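Local coordinates for protein Bacint_00347 (PDB 5MUM) that is a beta-propeller glycoside hydrolase of an intestinal Bacteroides, probably acting as a rhamnosidase that cleaves rhamnose-containing glycans, at residues L253-Y257 against N258-Y262. Sequence-based numbering, arbitrary orientation.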
loop_
_atom_site.group_PDB
_atom_site.type_symbol
_atom_site.label_atom_id
_atom_site.label_comp_id
_atom_site.label_asym_id
_atom_site.label_seq_id
_atom_site.Cartn_x
_atom_site.Cartn_y
_atom_site.Cartn_z
ATOM N N LEU A 253 15.101 -20.002 0.585
ATOM C CA LEU A 253 14.901 -18.898 1.534
ATOM C C LEU A 253 16.010 -18.860 2.577
ATOM O O LEU A 253 16.615 -19.884 2.830
ATOM C CB LEU A 253 13.552 -19.043 2.250
ATOM C CG LEU A 253 12.366 -19.117 1.283
ATOM C CD1 LEU A 253 11.055 -19.400 1.999
ATOM C CD2 LEU A 253 12.256 -17.824 0.476
ATOM N N PRO A 254 16.294 -17.708 3.185
ATOM C CA PRO A 254 15.663 -16.431 2.885
ATOM C C PRO A 254 16.207 -15.773 1.624
ATOM O O PRO A 254 17.157 -16.269 1.002
ATOM C CB PRO A 254 16.006 -15.590 4.097
ATOM C CG PRO A 254 17.348 -16.091 4.489
ATOM C CD PRO A 254 17.347 -17.569 4.207
ATOM N N ILE A 255 15.596 -14.663 1.229
ATOM C CA ILE A 255 16.004 -14.005 -0.002
ATOM C C ILE A 255 16.985 -12.904 0.391
ATOM O O ILE A 255 16.635 -11.996 1.141
ATOM C CB ILE A 255 14.831 -13.375 -0.747
ATOM C CG1 ILE A 255 13.730 -14.426 -1.000
ATOM C CG2 ILE A 255 15.332 -12.755 -2.050
ATOM C CD1 ILE A 255 12.459 -13.913 -1.612
ATOM N N ARG A 256 18.165 -12.962 -0.184
ATOM C CA ARG A 256 19.265 -12.062 0.115
ATOM C C ARG A 256 19.636 -11.294 -1.113
ATOM O O ARG A 256 19.148 -11.559 -2.198
ATOM C CB ARG A 256 20.452 -12.893 0.553
ATOM C CG ARG A 256 20.248 -13.516 1.901
ATOM C CD ARG A 256 21.263 -14.606 2.188
ATOM N NE ARG A 256 21.046 -14.976 3.587
ATOM C CZ ARG A 256 21.137 -16.190 4.104
ATOM N NH1 ARG A 256 21.480 -17.249 3.362
ATOM N NH2 ARG A 256 20.897 -16.329 5.402
ATOM N N TYR A 257 20.538 -10.348 -0.948
ATOM C CA TYR A 257 21.041 -9.570 -2.070
ATOM C C TYR A 257 21.494 -10.471 -3.247
ATOM O O TYR A 257 21.181 -10.204 -4.411
ATOM C CB TYR A 257 22.156 -8.650 -1.568
ATOM C CG TYR A 257 22.788 -7.844 -2.651
ATOM C CD1 TYR A 257 22.101 -6.820 -3.263
ATOM C CD2 TYR A 257 24.112 -8.107 -3.056
ATOM C CE1 TYR A 257 22.680 -6.085 -4.289
ATOM C CE2 TYR A 257 24.696 -7.391 -4.101
ATOM C CZ TYR A 257 23.977 -6.383 -4.703
ATOM O OH TYR A 257 24.560 -5.664 -5.723
ATOM N N ASN A 258 22.212 -11.539 -2.910
ATOM C CA ASN A 258 22.848 -12.398 -3.905
ATOM C C ASN A 258 21.866 -13.221 -4.692
ATOM O O ASN A 258 22.076 -13.404 -5.873
ATOM C CB ASN A 258 23.934 -13.313 -3.271
ATOM C CG ASN A 258 23.351 -14.480 -2.529
ATOM O OD1 ASN A 258 23.252 -15.592 -3.082
ATOM N ND2 ASN A 258 22.933 -14.256 -1.287
ATOM N N ASN A 259 20.774 -13.684 -4.076
ATOM C CA ASN A 259 19.840 -14.581 -4.767
ATOM C C ASN A 259 18.493 -13.961 -5.148
ATOM O O ASN A 259 17.703 -14.610 -5.840
ATOM C CB ASN A 259 19.632 -15.887 -3.983
ATOM C CG ASN A 259 18.910 -15.690 -2.658
ATOM O OD1 ASN A 259 19.091 -14.684 -2.022
ATOM N ND2 ASN A 259 18.058 -16.650 -2.264
ATOM N N ALA A 260 18.239 -12.711 -4.763
ATOM C CA ALA A 260 17.021 -12.016 -5.203
ATOM C C ALA A 260 16.894 -11.928 -6.723
ATOM O O ALA A 260 17.875 -11.811 -7.453
ATOM C CB ALA A 260 16.974 -10.611 -4.637
ATOM N N GLU A 261 15.663 -11.988 -7.187
ATOM C CA GLU A 261 15.365 -11.614 -8.540
ATOM C C GLU A 261 15.284 -10.109 -8.632
ATOM O O GLU A 261 14.503 -9.494 -7.895
ATOM C CB GLU A 261 14.034 -12.193 -8.990
ATOM C CG GLU A 261 13.756 -11.874 -10.464
ATOM C CD GLU A 261 12.435 -12.408 -10.926
ATOM O OE1 GLU A 261 11.551 -12.655 -10.090
ATOM O OE2 GLU A 261 12.273 -12.608 -12.140
ATOM N N TYR A 262 16.032 -9.542 -9.584
ATOM C CA TYR A 262 16.079 -8.110 -9.812
ATOM C C TYR A 262 15.119 -7.786 -10.912
ATOM O O TYR A 262 15.294 -8.207 -12.050
ATOM C CB TYR A 262 17.525 -7.614 -10.119
ATOM C CG TYR A 262 18.271 -7.679 -8.840
ATOM C CD1 TYR A 262 18.777 -8.890 -8.379
ATOM C CD2 TYR A 262 18.348 -6.571 -8.005
ATOM C CE1 TYR A 262 19.393 -8.971 -7.137
ATOM C CE2 TYR A 262 18.950 -6.646 -6.763
ATOM C CZ TYR A 262 19.463 -7.835 -6.324
ATOM O OH TYR A 262 20.016 -7.922 -5.058
#
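The backbone carbonyl oxygen of Arg256 takes two amide donors as the chain winds through one tight turn: Ala260 N, at 3.0 Å from Arg256 O, is the firmer, and Asn259 N adds a weak bond from 3.3 Å. The side chain of Asn259 closes the same turn. With CG between its own backbone N and carbonyl carbon (chi1 67°), the amide folds back along the incoming chain, where OD1 accepts Arg256 N at 2.7 Å in the plane of its carbonyl while ND2 reaches Pro254 O in a weak bond. With an alanine here, Arg256 N would probably be left without this acceptor and Pro254 O without its weak donor, so residues 254-256 would be held less firmly against the turn. Across the same bend, Tyr262 OH donates to a lone pair of Tyr257 O at 2.6 Å, in the plane of that carbonyl. The two phenol side chains cross at about a right angle, Tyr262 OH lying 3.0 Å from Tyr257 CD1, and Trp219 NE1 also binds this hydroxyl. On the buried side, Ile255 CG2 packs against Ala260 CB at 3.7 Å, with Trp217 touching both side chains. Near the surface, Asn258 ND2 lies against Arg256 CB, its amide nearly coplanar with the guanidinium, one face of which has Pro254 CG over it, offset toward the rim; Arg256 NE forms a salt bridge to Asp194. The result is an alpha-turn, bridged by the side chain of Asn259, that leads into strand 261-264, an edge strand of a four-stranded antiparallel sheet of the kind that forms the blades of a beta-propeller.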